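Local coordinates for protein Epf (Streptococcus pyogenes, PDB 4ES8) that is a cell-surface adhesin that binds to cells through an N-terminal domain containing a carbohydrate-binding module, at residues Ile116-Gly121 with Met186-Leu191; Leu190-Glu195 with Leu202-Lys207; Val232-Lys237 with Leu291-Lys296. One frame throughout, in Å; residues are numbered along the deposited sequence. Where two conformers were deposited one is given.

From the N terminus, contact 1 opens on strand 113-123 and closes on strand 186-194, looping out the strands from 127-135, which lies in the opposite sheet, to 172-180. Contact 2 starts where contact 1 ends, sharing L190 and L191, and closes after a short loop on strand 202-213. That strand lies beside 113-123 in the same sheet, where the backbone N of E119 probably bonds to O of K207. Both contacts therefore join the two sheets of the N-terminal sandwich. Contact 3 follows in series, its centre about 37 Å from that of contact 1, and closes a loop between the two sheets of the C-terminal sandwich, probably the fibronectin-like domain. None nests in or crosses another.

Contact 1. Residues Ile116-Gly121 with Met186-Leu191; sequences ITFEQG and MSLVLL
L188 pushes its side chain between I116 and F118, and L190 meets F118 further along, so four buried apolar side chains make the whole contact. The aliphatic part centres on CD2 of L188, which sits 3.8 Å from CG2 of I116. The second arm of I116 also takes part: its CD1 lies 4.1 Å from CB of L188 and touches the CD1 methyl of that leucine as well, so two branches of the isoleucine lie against the same side of the leucine.

The aromatic part belongs to F118. Its CG stands between the backbone N and the carbonyl carbon (chi1 60°), a conformation that brings the ring to the leucines. L188 CD2 approaches the ring obliquely, 3.8 Å from CD1 of F118. L190 instead lays its CD2 over one ring face, 4.1 Å from CE2 of F118, as the two side chains pass alongside one another, pointing opposite ways. Y131 adds an edge-to-face ring contact to F118.

Polar bonding stays off this interface. Q120 bends forward along its own strand, and its NE2 donates to O of G121 at 3.0 Å in a nearly straight bond (170° at the hydrogen), with the donor above the carbonyl plane and the acceptor in the plane of the amide. Y131 OH holds OE1 of the same amide, fixing both its ends.

The strands face each other across the N-terminal beta-sandwich, probably the carbohydrate-binding module, with axes 10.1 Å apart and chain directions 34° from parallel. Strand 113-123 is hydrogen-bonded between 202-213 and 172-180 in one sheet; 186-194 lies between 97-105 and 127-135 in the other. I133 and I211 also pack on I116, and L209 on L188.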
ATOM      1  N   ILE A 116       5.318   3.396  -2.792  1.00  7.33           N
ATOM      2  CA  ILE A 116       6.436   2.460  -2.725  1.00  6.48           C
ATOM      3  C   ILE A 116       7.649   3.152  -3.307  1.00  9.89           C
ATOM      4  O   ILE A 116       7.551   3.813  -4.357  1.00  9.37           O
ATOM      5  CB  ILE A 116       6.117   1.179  -3.533  1.00  9.03           C
ATOM      6  CG1 ILE A 116       5.026   0.328  -2.901  1.00  8.06           C
ATOM      7  CG2 ILE A 116       7.389   0.352  -3.814  1.00 10.54           C
ATOM      8  CD1 ILE A 116       4.550  -0.832  -3.837  1.00  9.70           C
ATOM      9  N   THR A 117       8.814   2.980  -2.654  1.00  6.96           N
ATOM     10  CA  THR A 117      10.072   3.495  -3.184  1.00  6.19           C
ATOM     11  C   THR A 117      11.086   2.385  -3.106  1.00  8.82           C
ATOM     12  O   THR A 117      11.035   1.561  -2.196  1.00  8.02           O
ATOM     13  CB  THR A 117      10.545   4.748  -2.434  1.00 10.73           C
ATOM     14  OG1 THR A 117      10.651   4.474  -1.033  1.00 10.38           O
ATOM     15  CG2 THR A 117       9.615   5.947  -2.654  1.00  9.85           C
ATOM     16  N   PHE A 118      12.009   2.341  -4.067  1.00  6.18           N
ATOM     17  CA  PHE A 118      13.097   1.363  -4.045  1.00  5.86           C
ATOM     18  C   PHE A 118      14.151   1.809  -4.999  1.00  9.59           C
ATOM     19  O   PHE A 118      13.933   2.770  -5.735  1.00  8.48           O
ATOM     20  CB  PHE A 118      12.621  -0.071  -4.383  1.00  6.25           C
ATOM     21  CG  PHE A 118      11.977  -0.228  -5.746  1.00  6.67           C
ATOM     22  CD1 PHE A 118      10.648   0.108  -5.945  1.00  8.88           C
ATOM     23  CD2 PHE A 118      12.710  -0.704  -6.830  1.00  7.84           C
ATOM     24  CE1 PHE A 118      10.057  -0.038  -7.212  1.00  8.47           C
ATOM     25  CE2 PHE A 118      12.128  -0.819  -8.100  1.00  9.19           C
ATOM     26  CZ  PHE A 118      10.803  -0.495  -8.284  1.00  8.36           C
ATOM     27  N   GLU A 119      15.280   1.101  -5.007  1.00  8.26           N
ATOM     28  CA  GLU A 119      16.323   1.404  -5.970  1.00  6.98           C
ATOM     29  C   GLU A 119      16.370   0.306  -7.004  1.00  8.78           C
ATOM     30  O   GLU A 119      16.466  -0.874  -6.647  1.00  7.25           O
ATOM     31  CB  GLU A 119      17.697   1.512  -5.281  1.00  8.11           C
ATOM     32  CG  GLU A 119      17.774   2.630  -4.257  1.00 13.77           C
ATOM     33  CD  GLU A 119      19.155   2.761  -3.656  1.00 28.32           C
ATOM     34  OE1 GLU A 119      20.119   3.005  -4.418  1.00 17.33           O
ATOM     35  OE2 GLU A 119      19.262   2.669  -2.415  1.00 24.34           O
ATOM     36  N   GLN A 120      16.326   0.681  -8.271  1.00  6.32           N
ATOM     37  CA  GLN A 120      16.578  -0.248  -9.354  1.00  6.13           C
ATOM     38  C   GLN A 120      18.088  -0.317  -9.471  1.00  8.52           C
ATOM     39  O   GLN A 120      18.725   0.694  -9.832  1.00  8.38           O
ATOM     40  CB  GLN A 120      15.926   0.219 -10.665  1.00  7.22           C
ATOM     41  CG  GLN A 120      16.344  -0.605 -11.879  1.00  7.60           C
ATOM     42  CD  GLN A 120      15.867  -2.024 -11.694  1.00  8.49           C
ATOM     43  OE1 GLN A 120      14.664  -2.274 -11.624  1.00  7.57           O
ATOM     44  NE2 GLN A 120      16.815  -2.952 -11.498  1.00  7.95           N
ATOM     45  N   GLY A 121      18.659  -1.449  -9.082  1.00  6.60           N
ATOM     46  CA  GLY A 121      20.095  -1.690  -9.199  1.00  7.26           C
ATOM     47  C   GLY A 121      20.433  -2.124 -10.617  1.00  8.78           C
ATOM     48  O   GLY A 121      19.660  -1.891 -11.568  1.00  8.60           O
ATOM     49  N   MET A 186      -0.253  -7.115   0.645  1.00  6.91           N
ATOM     50  CA  MET A 186      -0.080  -7.192  -0.803  0.50  6.40           C
ATOM     51  C   MET A 186       1.396  -7.358  -1.104  1.00  9.28           C
ATOM     52  O   MET A 186       2.175  -7.608  -0.186  1.00  8.17           O
ATOM     53  CB  MET A 186      -0.660  -5.946  -1.482  0.50  7.91           C
ATOM     54  CG  MET A 186      -2.182  -5.910  -1.428  0.50  9.72           C
ATOM     55  SD  MET A 186      -2.874  -4.516  -2.313  0.50 10.63           S
ATOM     56  CE  MET A 186      -2.471  -4.900  -3.833  0.50  9.48           C
ATOM     57  N   SER A 187       1.786  -7.278  -2.369  1.00  6.77           N
ATOM     58  CA  SER A 187       3.202  -7.365  -2.692  1.00  6.84           C
ATOM     59  C   SER A 187       3.551  -6.380  -3.794  1.00  8.85           C
ATOM     60  O   SER A 187       2.708  -6.002  -4.624  1.00  7.51           O
ATOM     61  CB  SER A 187       3.607  -8.781  -3.123  1.00  9.34           C
ATOM     62  OG  SER A 187       3.001  -9.171  -4.345  1.00  8.13           O
ATOM     63  N   LEU A 188       4.804  -5.971  -3.779  1.00  6.99           N
ATOM     64  CA  LEU A 188       5.451  -5.338  -4.908  1.00  5.99           C
ATOM     65  C   LEU A 188       6.000  -6.485  -5.733  1.00  8.86           C
ATOM     66  O   LEU A 188       6.755  -7.313  -5.195  1.00  7.96           O
ATOM     67  CB  LEU A 188       6.570  -4.363  -4.481  1.00  6.59           C
ATOM     68  CG  LEU A 188       7.456  -3.849  -5.640  1.00 10.31           C
ATOM     69  CD1 LEU A 188       6.664  -2.978  -6.638  1.00  9.77           C
ATOM     70  CD2 LEU A 188       8.605  -3.011  -5.112  1.00 11.33           C
ATOM     71  N   VAL A 189       5.605  -6.576  -7.004  1.00  5.79           N
ATOM     72  CA  VAL A 189       6.088  -7.624  -7.899  1.00  4.80           C
ATOM     73  C   VAL A 189       7.209  -7.061  -8.756  1.00  8.60           C
ATOM     74  O   VAL A 189       7.010  -6.082  -9.482  1.00  7.53           O
ATOM     75  CB  VAL A 189       4.964  -8.239  -8.776  1.00  7.03           C
ATOM     76  CG1 VAL A 189       5.447  -9.572  -9.370  1.00  6.64           C
ATOM     77  CG2 VAL A 189       3.703  -8.460  -7.946  1.00  6.98           C
ATOM     78  N   LEU A 190       8.393  -7.661  -8.625  1.00  6.45           N
ATOM     79  CA  LEU A 190       9.602  -7.208  -9.343  1.00  6.42           C
ATOM     80  C   LEU A 190       9.901  -8.220 -10.430  1.00  9.39           C
ATOM     81  O   LEU A 190      10.359  -9.335 -10.125  1.00  8.03           O
ATOM     82  CB  LEU A 190      10.769  -7.098  -8.363  1.00  6.48           C
ATOM     83  CG  LEU A 190      10.560  -6.030  -7.275  1.00  8.65           C
ATOM     84  CD1 LEU A 190      11.541  -6.222  -6.154  1.00  9.62           C
ATOM     85  CD2 LEU A 190      10.664  -4.611  -7.851  1.00 11.17           C
ATOM     86  N   LEU A 191       9.556  -7.885 -11.685  1.00  6.90           N
ATOM     87  CA  LEU A 191       9.673  -8.830 -12.784  1.00  6.35           C
ATOM     88  C   LEU A 191      10.790  -8.501 -13.719  1.00  8.46           C
ATOM     89  O   LEU A 191      11.040  -7.332 -14.015  1.00  8.16           O
ATOM     90  CB  LEU A 191       8.359  -8.903 -13.613  1.00  6.24           C
ATOM     91  CG  LEU A 191       7.077  -9.117 -12.803  1.00  9.15           C
ATOM     92  CD1 LEU A 191       6.354  -7.799 -12.589  1.00  9.17           C
ATOM     93  CD2 LEU A 191       6.143 -10.088 -13.516  1.00 11.06           C
TER

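Contact 2. Residues Leu190-Glu195 with Leu202-Lys207; sequences LLSKVE and LDVEFK
L190, S192 and V194 face F206, V204 and L202 across a beta-arch: strand 190-194 leaves one sheet of the N-terminal beta-sandwich, a short loop follows, and strand 202-207 returns in the opposing sheet. The strands run antiparallel, 168° between their N-to-C directions, with axes 9.1 Å apart, and share no hydrogen bonds, which separates the arch from a hairpin; alternate side chains fill the gap between the sheets.

At the inner end, the side chains of L190 and F206 overlap head to tail, the leucine lying along one ring face of F206. Its CB gives a CH-pi contact 4.0 Å from the ring centroid and only 8° off the normal. Its two methyls divide the root of the ring: CD1 lies 3.8 Å from CB of F206, while CD2 rests 3.9 Å from CD1 of F206. CD2 thus serves F206 as well as F118.

At the outer end, V194 and L202 meet through single methyls, CG1 of the valine standing 4.0 Å from CD1 of the leucine. I127 packs on L202 as well as on S192, and Y89 on V194, placing this end of the arch beside strands 127-135 and 84-89.

Between these apolar pairs lies a buried hydroxyl. S192 OG is hydrogen-bonded to Y89 OH, which satisfies it among hydrocarbon neighbours. V204 carries CG1 between its backbone N and carbonyl carbon (chi1 57°), and this turns the methyl onto the serine, 3.5 Å from OG and 3.8 Å from CB of S192.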
ATOM      1  N   LEU A 190       8.393  -7.661  -8.625  1.00  6.45           N
ATOM      2  CA  LEU A 190       9.602  -7.208  -9.343  1.00  6.42           C
ATOM      3  C   LEU A 190       9.901  -8.220 -10.430  1.00  9.39           C
ATOM      4  O   LEU A 190      10.359  -9.335 -10.125  1.00  8.03           O
ATOM      5  CB  LEU A 190      10.769  -7.098  -8.363  1.00  6.48           C
ATOM      6  CG  LEU A 190      10.560  -6.030  -7.275  1.00  8.65           C
ATOM      7  CD1 LEU A 190      11.541  -6.222  -6.154  1.00  9.62           C
ATOM      8  CD2 LEU A 190      10.664  -4.611  -7.851  1.00 11.17           C
ATOM      9  N   LEU A 191       9.556  -7.885 -11.685  1.00  6.90           N
ATOM     10  CA  LEU A 191       9.673  -8.830 -12.784  1.00  6.35           C
ATOM     11  C   LEU A 191      10.790  -8.501 -13.719  1.00  8.46           C
ATOM     12  O   LEU A 191      11.040  -7.332 -14.015  1.00  8.16           O
ATOM     13  CB  LEU A 191       8.359  -8.903 -13.613  1.00  6.24           C
ATOM     14  CG  LEU A 191       7.077  -9.117 -12.803  1.00  9.15           C
ATOM     15  CD1 LEU A 191       6.354  -7.799 -12.589  1.00  9.17           C
ATOM     16  CD2 LEU A 191       6.143 -10.088 -13.516  1.00 11.06           C
ATOM     17  N   SER A 192      11.450  -9.552 -14.224  1.00  5.89           N
ATOM     18  CA  SER A 192      12.475  -9.350 -15.255  1.00  5.44           C
ATOM     19  C   SER A 192      12.379 -10.467 -16.264  1.00  7.95           C
ATOM     20  O   SER A 192      11.761 -11.504 -15.996  1.00  6.30           O
ATOM     21  CB  SER A 192      13.875  -9.271 -14.645  1.00  7.37           C
ATOM     22  OG  SER A 192      14.231 -10.436 -13.919  1.00  7.76           O
ATOM     23  N   LYS A 193      12.965 -10.256 -17.444  1.00  6.84           N
ATOM     24  CA  LYS A 193      12.935 -11.308 -18.434  1.00  7.17           C
ATOM     25  C   LYS A 193      14.065 -11.162 -19.423  1.00  9.63           C
ATOM     26  O   LYS A 193      14.643 -10.078 -19.561  1.00  9.04           O
ATOM     27  CB  LYS A 193      11.572 -11.362 -19.145  1.00 10.16           C
ATOM     28  CG  LYS A 193      11.350 -10.327 -20.218  1.00 11.82           C
ATOM     29  CD  LYS A 193      10.113 -10.712 -21.049  1.00 15.16           C
ATOM     30  CE  LYS A 193       9.588  -9.607 -21.910  1.00 27.30           C
ATOM     31  NZ  LYS A 193       8.311 -10.001 -22.566  1.00 27.78           N
ATOM     32  N   VAL A 194      14.363 -12.277 -20.108  1.00  7.52           N
ATOM     33  CA  VAL A 194      15.287 -12.307 -21.241  1.00  7.29           C
ATOM     34  C   VAL A 194      14.465 -12.734 -22.449  1.00 10.94           C
ATOM     35  O   VAL A 194      13.616 -13.623 -22.324  1.00  9.31           O
ATOM     36  CB  VAL A 194      16.541 -13.204 -21.015  1.00 10.40           C
ATOM     37  CG1 VAL A 194      17.443 -12.592 -19.944  1.00  9.97           C
ATOM     38  CG2 VAL A 194      16.190 -14.654 -20.657  1.00  9.89           C
ATOM     39  N   GLU A 195      14.725 -12.124 -23.613  1.00  9.64           N
ATOM     40  CA  GLU A 195      14.050 -12.464 -24.873  1.00 10.71           C
ATOM     41  C   GLU A 195      14.872 -13.417 -25.692  1.00 16.41           C
ATOM     42  O   GLU A 195      14.321 -14.103 -26.551  1.00 16.30           O
ATOM     43  CB  GLU A 195      13.783 -11.205 -25.723  1.00 12.57           C
ATOM     44  CG  GLU A 195      12.864 -10.202 -25.062  1.00 21.87           C
ATOM     45  CD  GLU A 195      11.390 -10.354 -25.353  1.00 42.79           C
ATOM     46  OE1 GLU A 195      10.949 -11.470 -25.718  1.00 39.85           O
ATOM     47  OE2 GLU A 195      10.669  -9.343 -25.207  1.00 32.37           O
ATOM     48  N   LEU A 202      23.601 -13.075 -16.695  1.00  7.37           N
ATOM     49  CA  LEU A 202      22.942 -11.769 -16.764  1.00  6.21           C
ATOM     50  C   LEU A 202      22.260 -11.503 -15.431  1.00  8.36           C
ATOM     51  O   LEU A 202      21.310 -12.218 -15.085  1.00  7.69           O
ATOM     52  CB  LEU A 202      21.914 -11.718 -17.912  1.00  6.18           C
ATOM     53  CG  LEU A 202      22.422 -12.057 -19.320  1.00  8.95           C
ATOM     54  CD1 LEU A 202      21.313 -11.834 -20.341  1.00  7.32           C
ATOM     55  CD2 LEU A 202      23.688 -11.216 -19.714  1.00  9.90           C
ATOM     56  N   ASP A 203      22.715 -10.467 -14.694  1.00  6.83           N
ATOM     57  CA  ASP A 203      22.162 -10.165 -13.383  1.00  5.42           C
ATOM     58  C   ASP A 203      21.293  -8.923 -13.330  1.00  8.02           C
ATOM     59  O   ASP A 203      21.564  -7.946 -14.006  1.00  7.82           O
ATOM     60  CB  ASP A 203      23.285  -9.975 -12.352  1.00  5.35           C
ATOM     61  CG  ASP A 203      24.169 -11.183 -12.140  1.00  8.82           C
ATOM     62  OD1 ASP A 203      23.803 -12.278 -12.622  1.00 10.04           O
ATOM     63  OD2 ASP A 203      25.225 -11.030 -11.489  1.00 14.36           O
ATOM     64  N   VAL A 204      20.264  -8.957 -12.475  1.00  7.03           N
ATOM     65  CA  VAL A 204      19.376  -7.806 -12.240  1.00  6.03           C
ATOM     66  C   VAL A 204      19.148  -7.737 -10.740  1.00  8.07           C
ATOM     67  O   VAL A 204      18.892  -8.778 -10.126  1.00  6.63           O
ATOM     68  CB  VAL A 204      18.062  -7.837 -13.075  1.00  8.22           C
ATOM     69  CG1 VAL A 204      17.243  -9.125 -12.843  1.00  8.38           C
ATOM     70  CG2 VAL A 204      17.218  -6.579 -12.812  1.00  8.24           C
ATOM     71  N   GLU A 205      19.256  -6.540 -10.150  1.00  6.26           N
ATOM     72  CA  GLU A 205      19.132  -6.367  -8.705  0.50  5.71           C
ATOM     73  C   GLU A 205      18.171  -5.241  -8.352  1.00  8.53           C
ATOM     74  O   GLU A 205      18.163  -4.208  -9.028  1.00  8.74           O
ATOM     75  CB  GLU A 205      20.525  -6.064  -8.114  0.50  6.49           C
ATOM     76  CG  GLU A 205      20.565  -5.879  -6.607  0.50  9.12           C
ATOM     77  CD  GLU A 205      21.913  -5.385  -6.133  0.50 19.53           C
ATOM     78  OE1 GLU A 205      22.193  -4.177  -6.308  0.50 12.30           O
ATOM     79  OE2 GLU A 205      22.693  -6.205  -5.593  0.50 16.92           O
ATOM     80  N   PHE A 206      17.409  -5.436  -7.264  1.00  5.62           N
ATOM     81  CA  PHE A 206      16.486  -4.454  -6.715  1.00  5.49           C
ATOM     82  C   PHE A 206      16.795  -4.299  -5.247  1.00  8.31           C
ATOM     83  O   PHE A 206      17.109  -5.306  -4.599  1.00  7.90           O
ATOM     84  CB  PHE A 206      15.024  -4.915  -6.880  1.00  7.10           C
ATOM     85  CG  PHE A 206      14.726  -5.516  -8.230  1.00  7.88           C
ATOM     86  CD1 PHE A 206      14.310  -4.712  -9.290  1.00  9.04           C
ATOM     87  CD2 PHE A 206      14.844  -6.896  -8.438  1.00  7.02           C
ATOM     88  CE1 PHE A 206      13.999  -5.277 -10.534  1.00  8.07           C
ATOM     89  CE2 PHE A 206      14.516  -7.466  -9.680  1.00  7.66           C
ATOM     90  CZ  PHE A 206      14.088  -6.651 -10.720  1.00  6.87           C
ATOM     91  N   LYS A 207      16.736  -3.089  -4.701  1.00  6.97           N
ATOM     92  CA  LYS A 207      17.092  -2.994  -3.283  1.00  6.54           C
ATOM     93  C   LYS A 207      16.441  -1.837  -2.562  1.00  9.04           C
ATOM     94  O   LYS A 207      15.866  -0.948  -3.193  1.00  8.35           O
ATOM     95  CB  LYS A 207      18.628  -2.865  -3.125  1.00 10.46           C
ATOM     96  CG  LYS A 207      19.230  -1.670  -3.843  1.00 13.75           C
ATOM     97  CD  LYS A 207      20.771  -1.723  -3.783  1.00 16.62           C
ATOM     98  CE  LYS A 207      21.362  -0.670  -4.683  1.00 30.88           C
ATOM     99  NZ  LYS A 207      22.824  -0.496  -4.452  1.00 34.45           N
TER

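Contact 3. Residues Val232-Lys237 with Leu291-Lys296; sequences VQLTLK and LKVSIK
L234 and V293 reach toward each other from facing strands, while L236 and I295 meet at a slant; these two pairs of methyls make the contact. L234 offers CD1, the end of its extended branch, and V293 answers with CG2, the two atoms meeting tip to tip at 4.1 Å. In V293 this is the branch that lies beside the backbone N.

The second pair is closer, with CD2 of L236 3.8 Å from CD1 of I295. The first bond of the L236 side chain does not aim at strand 291-296, yet the rest of it swings across: CG is anti to the carbonyl carbon (chi1 -57°); CD1 continues the extended chain (chi2 178°), and the other branch, CD2, turns to I295. I295, by contrast, uses the end of its extended CG1 arm (chi2 174°), so that CD1 and not CG2 meets the leucine. The CA atoms of L236 and I295 are 10.0 Å apart, a gap the two side chains bridge together.

The contact lies in the core of the C-terminal beta-sandwich, probably the fibronectin-like domain. Strand 231-237 is the middle of three, between 219-224 and 273-276, while 290-297 runs between 248-253 and 307-310 in the facing sheet. I250 and F309 from those two flanking strands each pack on both L234 and V293.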
ATOM      1  N   VAL A 232     -23.818  15.130  17.728  1.00 18.17           N
ATOM      2  CA  VAL A 232     -23.269  15.954  16.662  1.00 17.47           C
ATOM      3  C   VAL A 232     -23.113  15.023  15.466  1.00 22.23           C
ATOM      4  O   VAL A 232     -22.598  13.915  15.636  1.00 23.26           O
ATOM      5  CB  VAL A 232     -21.926  16.634  17.066  1.00 20.40           C
ATOM      6  CG1 VAL A 232     -21.317  17.388  15.885  1.00 20.36           C
ATOM      7  CG2 VAL A 232     -22.115  17.571  18.263  1.00 19.71           C
ATOM      8  N   GLN A 233     -23.571  15.445  14.291  1.00 17.11           N
ATOM      9  CA  GLN A 233     -23.478  14.601  13.100  1.00 17.13           C
ATOM     10  C   GLN A 233     -22.553  15.249  12.095  1.00 19.31           C
ATOM     11  O   GLN A 233     -22.815  16.364  11.638  1.00 17.57           O
ATOM     12  CB  GLN A 233     -24.875  14.358  12.485  1.00 18.83           C
ATOM     13  CG  GLN A 233     -25.790  13.515  13.377  1.00 26.45           C
ATOM     14  CD  GLN A 233     -27.090  13.160  12.691  1.00 46.32           C
ATOM     15  OE1 GLN A 233     -27.544  13.831  11.746  1.00 38.78           O
ATOM     16  NE2 GLN A 233     -27.734  12.103  13.171  1.00 40.92           N
ATOM     17  N   LEU A 234     -21.469  14.547  11.728  1.00 15.37           N
ATOM     18  CA  LEU A 234     -20.525  15.088  10.753  1.00 14.40           C
ATOM     19  C   LEU A 234     -20.550  14.285   9.471  1.00 17.98           C
ATOM     20  O   LEU A 234     -20.334  13.068   9.510  1.00 19.20           O
ATOM     21  CB  LEU A 234     -19.102  15.099  11.314  1.00 14.41           C
ATOM     22  CG  LEU A 234     -18.885  15.845  12.633  1.00 17.01           C
ATOM     23  CD1 LEU A 234     -17.449  15.783  13.016  1.00 17.17           C
ATOM     24  CD2 LEU A 234     -19.293  17.355  12.534  1.00 15.75           C
ATOM     25  N   THR A 235     -20.820  14.953   8.344  1.00 13.43           N
ATOM     26  CA  THR A 235     -20.810  14.294   7.038  1.00 12.81           C
ATOM     27  C   THR A 235     -19.433  14.496   6.411  1.00 15.90           C
ATOM     28  O   THR A 235     -19.015  15.631   6.180  1.00 15.63           O
ATOM     29  CB  THR A 235     -21.941  14.835   6.137  1.00 20.34           C
ATOM     30  OG1 THR A 235     -23.195  14.600   6.781  1.00 19.94           O
ATOM     31  CG2 THR A 235     -21.954  14.197   4.728  1.00 18.33           C
ATOM     32  N   LEU A 236     -18.734  13.397   6.123  1.00 11.50           N
ATOM     33  CA  LEU A 236     -17.410  13.483   5.508  1.00 11.51           C
ATOM     34  C   LEU A 236     -17.464  13.316   3.989  1.00 14.38           C
ATOM     35  O   LEU A 236     -18.365  12.647   3.455  1.00 15.93           O
ATOM     36  CB  LEU A 236     -16.505  12.374   6.069  1.00 11.49           C
ATOM     37  CG  LEU A 236     -16.295  12.322   7.584  1.00 13.80           C
ATOM     38  CD1 LEU A 236     -15.409  11.128   7.950  1.00 13.22           C
ATOM     39  CD2 LEU A 236     -15.711  13.630   8.111  1.00 14.86           C
ATOM     40  N   LYS A 237     -16.487  13.914   3.318  1.00 11.91           N
ATOM     41  CA  LYS A 237     -16.314  13.817   1.866  0.50 11.63           C
ATOM     42  C   LYS A 237     -14.826  13.683   1.558  1.00 15.73           C
ATOM     43  O   LYS A 237     -13.998  13.960   2.434  1.00 14.31           O
ATOM     44  CB  LYS A 237     -16.919  15.047   1.148  0.50 14.54           C
ATOM     45  CG  LYS A 237     -16.151  16.348   1.392  0.50 11.99           C
ATOM     46  CD  LYS A 237     -16.770  17.556   0.691  0.50 18.39           C
ATOM     47  CE  LYS A 237     -16.056  18.828   1.091  0.50 20.89           C
ATOM     48  NZ  LYS A 237     -16.728  20.052   0.552  0.50 21.39           N
ATOM     49  N   LEU A 291     -18.138  25.978  15.434  1.00 13.18           N
ATOM     50  CA  LEU A 291     -17.339  24.855  15.903  1.00 11.47           C
ATOM     51  C   LEU A 291     -16.271  24.556  14.868  1.00 13.36           C
ATOM     52  O   LEU A 291     -16.468  24.840  13.685  1.00 13.16           O
ATOM     53  CB  LEU A 291     -18.203  23.606  16.141  1.00 11.35           C
ATOM     54  CG  LEU A 291     -19.417  23.783  17.085  1.00 14.23           C
ATOM     55  CD1 LEU A 291     -20.203  22.486  17.205  1.00 14.81           C
ATOM     56  CD2 LEU A 291     -18.981  24.255  18.494  1.00 16.01           C
ATOM     57  N   LYS A 292     -15.153  23.967  15.303  1.00  9.79           N
ATOM     58  CA  LYS A 292     -14.046  23.640  14.408  1.00 10.03           C
ATOM     59  C   LYS A 292     -13.846  22.144  14.345  1.00 12.02           C
ATOM     60  O   LYS A 292     -13.916  21.448  15.374  1.00 12.46           O
ATOM     61  CB  LYS A 292     -12.752  24.315  14.892  1.00 11.57           C
ATOM     62  CG  LYS A 292     -11.522  24.051  14.016  1.00  9.72           C
ATOM     63  CD  LYS A 292     -10.292  24.850  14.469  1.00 15.25           C
ATOM     64  CE  LYS A 292      -9.736  24.421  15.816  1.00 20.00           C
ATOM     65  NZ  LYS A 292      -8.460  25.133  16.117  1.00 24.90           N
ATOM     66  N   VAL A 293     -13.563  21.655  13.136  1.00 10.13           N
ATOM     67  CA  VAL A 293     -13.245  20.249  12.909  1.00 10.49           C
ATOM     68  C   VAL A 293     -11.861  20.174  12.267  1.00 11.38           C
ATOM     69  O   VAL A 293     -11.614  20.851  11.268  1.00 11.19           O
ATOM     70  CB  VAL A 293     -14.308  19.538  12.040  1.00 13.26           C
ATOM     71  CG1 VAL A 293     -13.846  18.133  11.656  1.00 13.94           C
ATOM     72  CG2 VAL A 293     -15.657  19.478  12.763  1.00 13.46           C
ATOM     73  N   SER A 294     -10.985  19.329  12.829  1.00 10.17           N
ATOM     74  CA  SER A 294      -9.660  19.030  12.272  1.00  9.85           C
ATOM     75  C   SER A 294      -9.580  17.521  12.070  1.00 12.66           C
ATOM     76  O   SER A 294      -9.932  16.780  12.980  1.00 11.60           O
ATOM     77  CB  SER A 294      -8.554  19.522  13.194  1.00 12.35           C
ATOM     78  OG  SER A 294      -7.288  19.150  12.667  1.00 16.82           O
ATOM     79  N   ILE A 295      -9.133  17.062  10.877  1.00  8.38           N
ATOM     80  CA  ILE A 295      -9.092  15.625  10.604  1.00  8.69           C
ATOM     81  C   ILE A 295      -7.650  15.208  10.350  1.00 11.37           C
ATOM     82  O   ILE A 295      -6.989  15.751   9.456  1.00 12.44           O
ATOM     83  CB  ILE A 295     -10.021  15.267   9.419  1.00 11.21           C
ATOM     84  CG1 ILE A 295     -11.494  15.730   9.700  1.00 10.78           C
ATOM     85  CG2 ILE A 295      -9.992  13.757   9.117  1.00 12.45           C
ATOM     86  CD1 ILE A 295     -12.489  15.573   8.556  1.00 13.22           C
ATOM     87  N   LYS A 296      -7.177  14.216  11.117  1.00  9.51           N
ATOM     88  CA  LYS A 296      -5.817  13.713  10.956  1.00  8.98           C
ATOM     89  C   LYS A 296      -5.888  12.309  10.416  1.00 10.79           C
ATOM     90  O   LYS A 296      -6.589  11.487  10.993  1.00 10.51           O
ATOM     91  CB  LYS A 296      -5.084  13.717  12.307  1.00 12.23           C
ATOM     92  CG  LYS A 296      -3.645  13.161  12.221  1.00 21.89           C
ATOM     93  CD  LYS A 296      -3.031  13.071  13.621  1.00 28.81           C
ATOM     94  CE  LYS A 296      -1.628  12.527  13.614  1.00 35.19           C
ATOM     95  NZ  LYS A 296      -1.262  11.982  14.952  1.00 43.77           N
TER